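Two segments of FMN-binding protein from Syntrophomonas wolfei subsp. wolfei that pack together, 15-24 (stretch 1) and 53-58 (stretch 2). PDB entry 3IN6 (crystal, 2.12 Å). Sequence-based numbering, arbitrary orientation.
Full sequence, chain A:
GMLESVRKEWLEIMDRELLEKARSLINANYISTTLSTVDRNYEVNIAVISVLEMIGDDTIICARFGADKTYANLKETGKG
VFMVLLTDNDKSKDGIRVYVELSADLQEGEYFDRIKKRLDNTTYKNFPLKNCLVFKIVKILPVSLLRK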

ATOM      1  N   ASP A  15      -6.513 -15.154 -16.077  1.00 25.94           N
ATOM      2  CA  ASP A  15      -6.017 -15.593 -14.787  1.00 25.50           C
ATOM      3  C   ASP A  15      -4.577 -16.067 -14.862  1.00 25.22           C
ATOM      4  O   ASP A  15      -3.771 -15.691 -14.019  1.00 25.06           O
ATOM      5  CB  ASP A  15      -6.913 -16.667 -14.197  1.00 26.25           C
ATOM      6  CG  ASP A  15      -8.208 -16.100 -13.640  1.00 31.11           C
ATOM      7  OD1 ASP A  15      -8.408 -14.868 -13.707  1.00 33.92           O
ATOM      8  OD2 ASP A  15      -9.021 -16.884 -13.127  1.00 35.33           O
ATOM      9  N   ARG A  16      -4.247 -16.868 -15.876  1.00 24.17           N
ATOM     10  CA  ARG A  16      -2.879 -17.367 -16.033  1.00 23.89           C
ATOM     11  C   ARG A  16      -1.895 -16.220 -16.246  1.00 24.16           C
ATOM     12  O   ARG A  16      -0.776 -16.236 -15.724  1.00 24.43           O
ATOM     13  CB  ARG A  16      -2.794 -18.383 -17.177  1.00 22.45           C
ATOM     14  CG  ARG A  16      -1.412 -18.928 -17.474  1.00 19.91           C
ATOM     15  CD  ARG A  16      -0.676 -19.428 -16.241  1.00 20.14           C
ATOM     16  NE  ARG A  16      -1.440 -20.421 -15.504  1.00 22.52           N
ATOM     17  CZ  ARG A  16      -1.133 -20.859 -14.291  1.00 26.53           C
ATOM     18  NH1 ARG A  16      -0.061 -20.391 -13.641  1.00 26.30           N
ATOM     19  NH2 ARG A  16      -1.916 -21.763 -13.718  1.00 27.65           N
ATOM     20  N   GLU A  17      -2.318 -15.232 -17.021  1.00 23.92           N
ATOM     21  CA  GLU A  17      -1.516 -14.034 -17.275  1.00 24.18           C
ATOM     22  C   GLU A  17      -1.235 -13.310 -15.954  1.00 22.82           C
ATOM     23  O   GLU A  17      -0.118 -12.916 -15.673  1.00 23.24           O
ATOM     24  CB  GLU A  17      -2.308 -13.077 -18.165  1.00 25.69           C
ATOM     25  CG  GLU A  17      -2.588 -13.539 -19.587  1.00 33.36           C
ATOM     26  CD  GLU A  17      -1.684 -12.884 -20.591  1.00 41.55           C
ATOM     27  OE1 GLU A  17      -0.456 -12.876 -20.368  1.00 53.18           O
ATOM     28  OE2 GLU A  17      -2.207 -12.368 -21.598  1.00 40.82           O
ATOM     29  N   LEU A  18      -2.275 -13.138 -15.146  1.00 22.93           N
ATOM     30  CA  LEU A  18      -2.135 -12.461 -13.862  1.00 22.89           C
ATOM     31  C   LEU A  18      -1.234 -13.247 -12.912  1.00 23.42           C
ATOM     32  O   LEU A  18      -0.363 -12.654 -12.259  1.00 25.74           O
ATOM     33  CB  LEU A  18      -3.501 -12.224 -13.242  1.00 23.69           C
ATOM     34  CG  LEU A  18      -4.321 -11.161 -13.976  1.00 28.24           C
ATOM     35  CD1 LEU A  18      -5.807 -11.267 -13.619  1.00 21.30           C
ATOM     36  CD2 LEU A  18      -3.761  -9.767 -13.666  1.00 21.12           C
ATOM     37  N   LEU A  19      -1.435 -14.568 -12.837  1.00 21.83           N
ATOM     38  CA  LEU A  19      -0.605 -15.428 -11.989  1.00 19.14           C
ATOM     39  C   LEU A  19       0.876 -15.335 -12.390  1.00 18.21           C
ATOM     40  O   LEU A  19       1.759 -15.281 -11.531  1.00 19.01           O
ATOM     41  CB  LEU A  19      -1.066 -16.884 -12.072  1.00 18.72           C
ATOM     42  CG  LEU A  19      -2.370 -17.241 -11.336  1.00 21.85           C
ATOM     43  CD1 LEU A  19      -3.004 -18.528 -11.868  1.00 20.77           C
ATOM     44  CD2 LEU A  19      -2.077 -17.317  -9.844  1.00 16.29           C
ATOM     45  N   GLU A  20       1.159 -15.328 -13.680  1.00 18.36           N
ATOM     46  CA  GLU A  20       2.573 -15.273 -14.112  1.00 18.65           C
ATOM     47  C   GLU A  20       3.218 -13.929 -13.855  1.00 18.75           C
ATOM     48  O   GLU A  20       4.354 -13.862 -13.391  1.00 21.15           O
ATOM     49  CB  GLU A  20       2.727 -15.724 -15.546  1.00 17.27           C
ATOM     50  CG  GLU A  20       2.309 -17.189 -15.712  1.00 21.46           C
ATOM     51  CD  GLU A  20       3.055 -18.102 -14.755  1.00 26.65           C
ATOM     52  OE1 GLU A  20       4.303 -18.078 -14.756  1.00 29.97           O
ATOM     53  OE2 GLU A  20       2.396 -18.840 -14.008  1.00 27.07           O
ATOM     54  N   LYS A  21       2.490 -12.857 -14.119  1.00 19.17           N
ATOM     55  CA  LYS A  21       3.003 -11.523 -13.854  1.00 20.26           C
ATOM     56  C   LYS A  21       3.264 -11.364 -12.360  1.00 20.28           C
ATOM     57  O   LYS A  21       4.275 -10.813 -11.959  1.00 19.33           O
ATOM     58  CB  LYS A  21       2.012 -10.473 -14.322  1.00 21.16           C
ATOM     59  CG  LYS A  21       2.578  -9.078 -14.358  1.00 25.85           C
ATOM     60  CD  LYS A  21       1.564  -8.162 -14.998  1.00 34.05           C
ATOM     61  CE  LYS A  21       2.153  -6.845 -15.375  1.00 35.95           C
ATOM     62  NZ  LYS A  21       1.142  -6.011 -16.072  1.00 41.12           N
ATOM     63  N   ALA A  22       2.349 -11.873 -11.543  1.00 19.69           N
ATOM     64  CA  ALA A  22       2.493 -11.820 -10.097  1.00 19.54           C
ATOM     65  C   ALA A  22       3.717 -12.623  -9.649  1.00 21.13           C
ATOM     66  O   ALA A  22       4.517 -12.143  -8.841  1.00 22.19           O
ATOM     67  CB  ALA A  22       1.226 -12.353  -9.424  1.00 16.03           C
ATOM     68  N   ARG A  23       3.854 -13.838 -10.189  1.00 20.95           N
ATOM     69  CA  ARG A  23       4.970 -14.733  -9.864  1.00 19.89           C
ATOM     70  C   ARG A  23       6.280 -14.012 -10.060  1.00 20.38           C
ATOM     71  O   ARG A  23       7.118 -13.998  -9.163  1.00 21.08           O
ATOM     72  CB  ARG A  23       4.985 -15.990 -10.763  1.00 16.30           C
ATOM     73  CG  ARG A  23       5.973 -17.054 -10.308  1.00  9.95           C
ATOM     74  CD  ARG A  23       6.003 -18.314 -11.215  1.00  8.50           C
ATOM     75  NE  ARG A  23       4.675 -18.671 -11.640  1.00 15.90           N
ATOM     76  CZ  ARG A  23       3.769 -19.195 -10.818  1.00 14.65           C
ATOM     77  NH1 ARG A  23       4.080 -19.431  -9.550  1.00 12.77           N
ATOM     78  NH2 ARG A  23       2.564 -19.473 -11.269  1.00 18.09           N
ATOM     79  N   SER A  24       6.460 -13.430 -11.244  1.00 21.04           N
ATOM     80  CA  SER A  24       7.702 -12.732 -11.569  1.00 21.05           C
ATOM     81  C   SER A  24       8.004 -11.565 -10.643  1.00 20.78           C
ATOM     82  O   SER A  24       9.107 -11.475 -10.102  1.00 22.12           O
ATOM     83  CB  SER A  24       7.677 -12.216 -12.999  1.00 20.52           C
ATOM     84  OG  SER A  24       7.806 -13.287 -13.911  1.00 33.14           O
ATOM     85  N   GLU A  53       8.212 -14.945  -1.438  1.00 21.72           N
ATOM     86  CA  GLU A  53       8.219 -15.972  -2.468  1.00 21.02           C
ATOM     87  C   GLU A  53       6.813 -16.512  -2.727  1.00 20.14           C
ATOM     88  O   GLU A  53       6.068 -16.847  -1.776  1.00 20.92           O
ATOM     89  CB  GLU A  53       9.164 -17.103  -2.068  1.00 20.90           C
ATOM     90  CG  GLU A  53       9.347 -18.153  -3.140  1.00 24.04           C
ATOM     91  CD  GLU A  53      10.454 -19.136  -2.812  1.00 15.88           C
ATOM     92  OE1 GLU A  53      11.340 -18.804  -2.002  1.00 34.42           O
ATOM     93  OE2 GLU A  53      10.458 -20.226  -3.394  1.00 29.38           O
HETATM   94  N   MSE A  54       6.434 -16.558  -3.998  1.00 18.70           N
HETATM   95  CA  MSE A  54       5.155 -17.140  -4.423  1.00 19.82           C
HETATM   96  C   MSE A  54       5.433 -18.582  -4.863  1.00 20.68           C
HETATM   97  O   MSE A  54       6.375 -18.838  -5.624  1.00 21.28           O
HETATM   98  CB  MSE A  54       4.516 -16.320  -5.534  1.00 20.84           C
HETATM   99  CG  MSE A  54       3.374 -16.989  -6.247  1.00 15.16           C
HETATM  100 SE   MSE A  54       2.527 -15.666  -7.385  0.75 15.43          SE
HETATM  101  CE  MSE A  54       1.344 -16.808  -8.444  1.00  8.54           C
ATOM    102  N   ILE A  55       4.641 -19.507  -4.318  1.00 21.23           N
ATOM    103  CA  ILE A  55       4.760 -20.945  -4.573  1.00 22.31           C
ATOM    104  C   ILE A  55       3.456 -21.398  -5.233  1.00 21.62           C
ATOM    105  O   ILE A  55       2.363 -21.108  -4.736  1.00 22.00           O
ATOM    106  CB  ILE A  55       4.996 -21.724  -3.238  1.00 22.40           C
ATOM    107  CG1 ILE A  55       6.277 -21.235  -2.549  1.00 21.18           C
ATOM    108  CG2 ILE A  55       5.058 -23.221  -3.473  1.00 19.46           C
ATOM    109  CD1 ILE A  55       6.387 -21.641  -1.097  1.00 24.79           C
ATOM    110  N   GLY A  56       3.577 -22.084  -6.364  1.00 22.86           N
ATOM    111  CA  GLY A  56       2.420 -22.548  -7.111  1.00 22.65           C
ATOM    112  C   GLY A  56       1.625 -21.370  -7.644  1.00 22.83           C
ATOM    113  O   GLY A  56       2.199 -20.385  -8.151  1.00 19.34           O
ATOM    114  N   ASP A  57       0.307 -21.489  -7.523  1.00 19.61           N
ATOM    115  CA  ASP A  57      -0.646 -20.477  -7.942  1.00 19.46           C
ATOM    116  C   ASP A  57      -1.484 -19.982  -6.774  1.00 21.47           C
ATOM    117  O   ASP A  57      -2.332 -19.092  -6.963  1.00 23.33           O
ATOM    118  CB  ASP A  57      -1.635 -21.089  -8.946  1.00 17.73           C
ATOM    119  CG  ASP A  57      -0.992 -21.455 -10.291  1.00 23.08           C
ATOM    120  OD1 ASP A  57       0.015 -20.837 -10.696  1.00 23.81           O
ATOM    121  OD2 ASP A  57      -1.522 -22.363 -10.964  1.00 26.25           O
ATOM    122  N   ASP A  58      -1.272 -20.550  -5.586  1.00 18.77           N
ATOM    123  CA  ASP A  58      -2.105 -20.250  -4.436  1.00 21.99           C
ATOM    124  C   ASP A  58      -1.382 -19.786  -3.163  1.00 20.63           C
ATOM    125  O   ASP A  58      -2.038 -19.503  -2.179  1.00 19.49           O
ATOM    126  CB  ASP A  58      -2.956 -21.490  -4.125  1.00 19.38           C
ATOM    127  CG  ASP A  58      -2.118 -22.770  -3.996  1.00 27.20           C
ATOM    128  OD1 ASP A  58      -1.012 -22.728  -3.424  1.00 24.83           O
ATOM    129  OD2 ASP A  58      -2.566 -23.831  -4.491  1.00 38.89           O
TER
HETATM  130  O   HOH W   1       6.829 -19.694  -8.296  1.00 32.51           O

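Two arginines from the helix converge on the carboxylate of Asp57. Arg16 meets it end to end: NH2 donates to Asp57 OD2 at 2.8 Å and NH1 to Asp57 OD1 at 3.0 Å, a two-pronged salt bridge. Arg23 adds a second salt bridge, from NH2 to Asp57 OD1 at 2.9 Å. Its NH1 also donates to the carbonyl of Gly56, with a very short NH1 to O distance of 2.5 Å and a nearly straight angle of 171°. The O of water 1 lies 3.0 Å from Arg23 NH1, from which it accepts, and 2.8 Å from Met54 O, to which it donates.

Glu20 lies between the two arginines in sequence and holds both. Its OE2 accepts from Arg16 NH1 at 2.9 Å and from Arg23 NH2 at 2.8 Å. Glu20 OE2 and Asp57 OD1 come within 4.5 Å, but the guanidinium groups bonded to both offset their like charges.

Beneath this network lies an apolar layer. The CA-to-CB bond of Met54, a selenomethionine, points toward the helix, and all three chi angles are t, so the chain is extended. Its CE lies 3.7 Å from Leu19 CD2 and also sits over one face of the Arg23 guanidinium. Its SE is 4.1 Å from Ala22 CB.

The helix and strand 53-55 run roughly antiparallel, at 144°, with axes 8.8 Å apart at closest approach. Gly56 has a positive phi of 65°, which favours glycine.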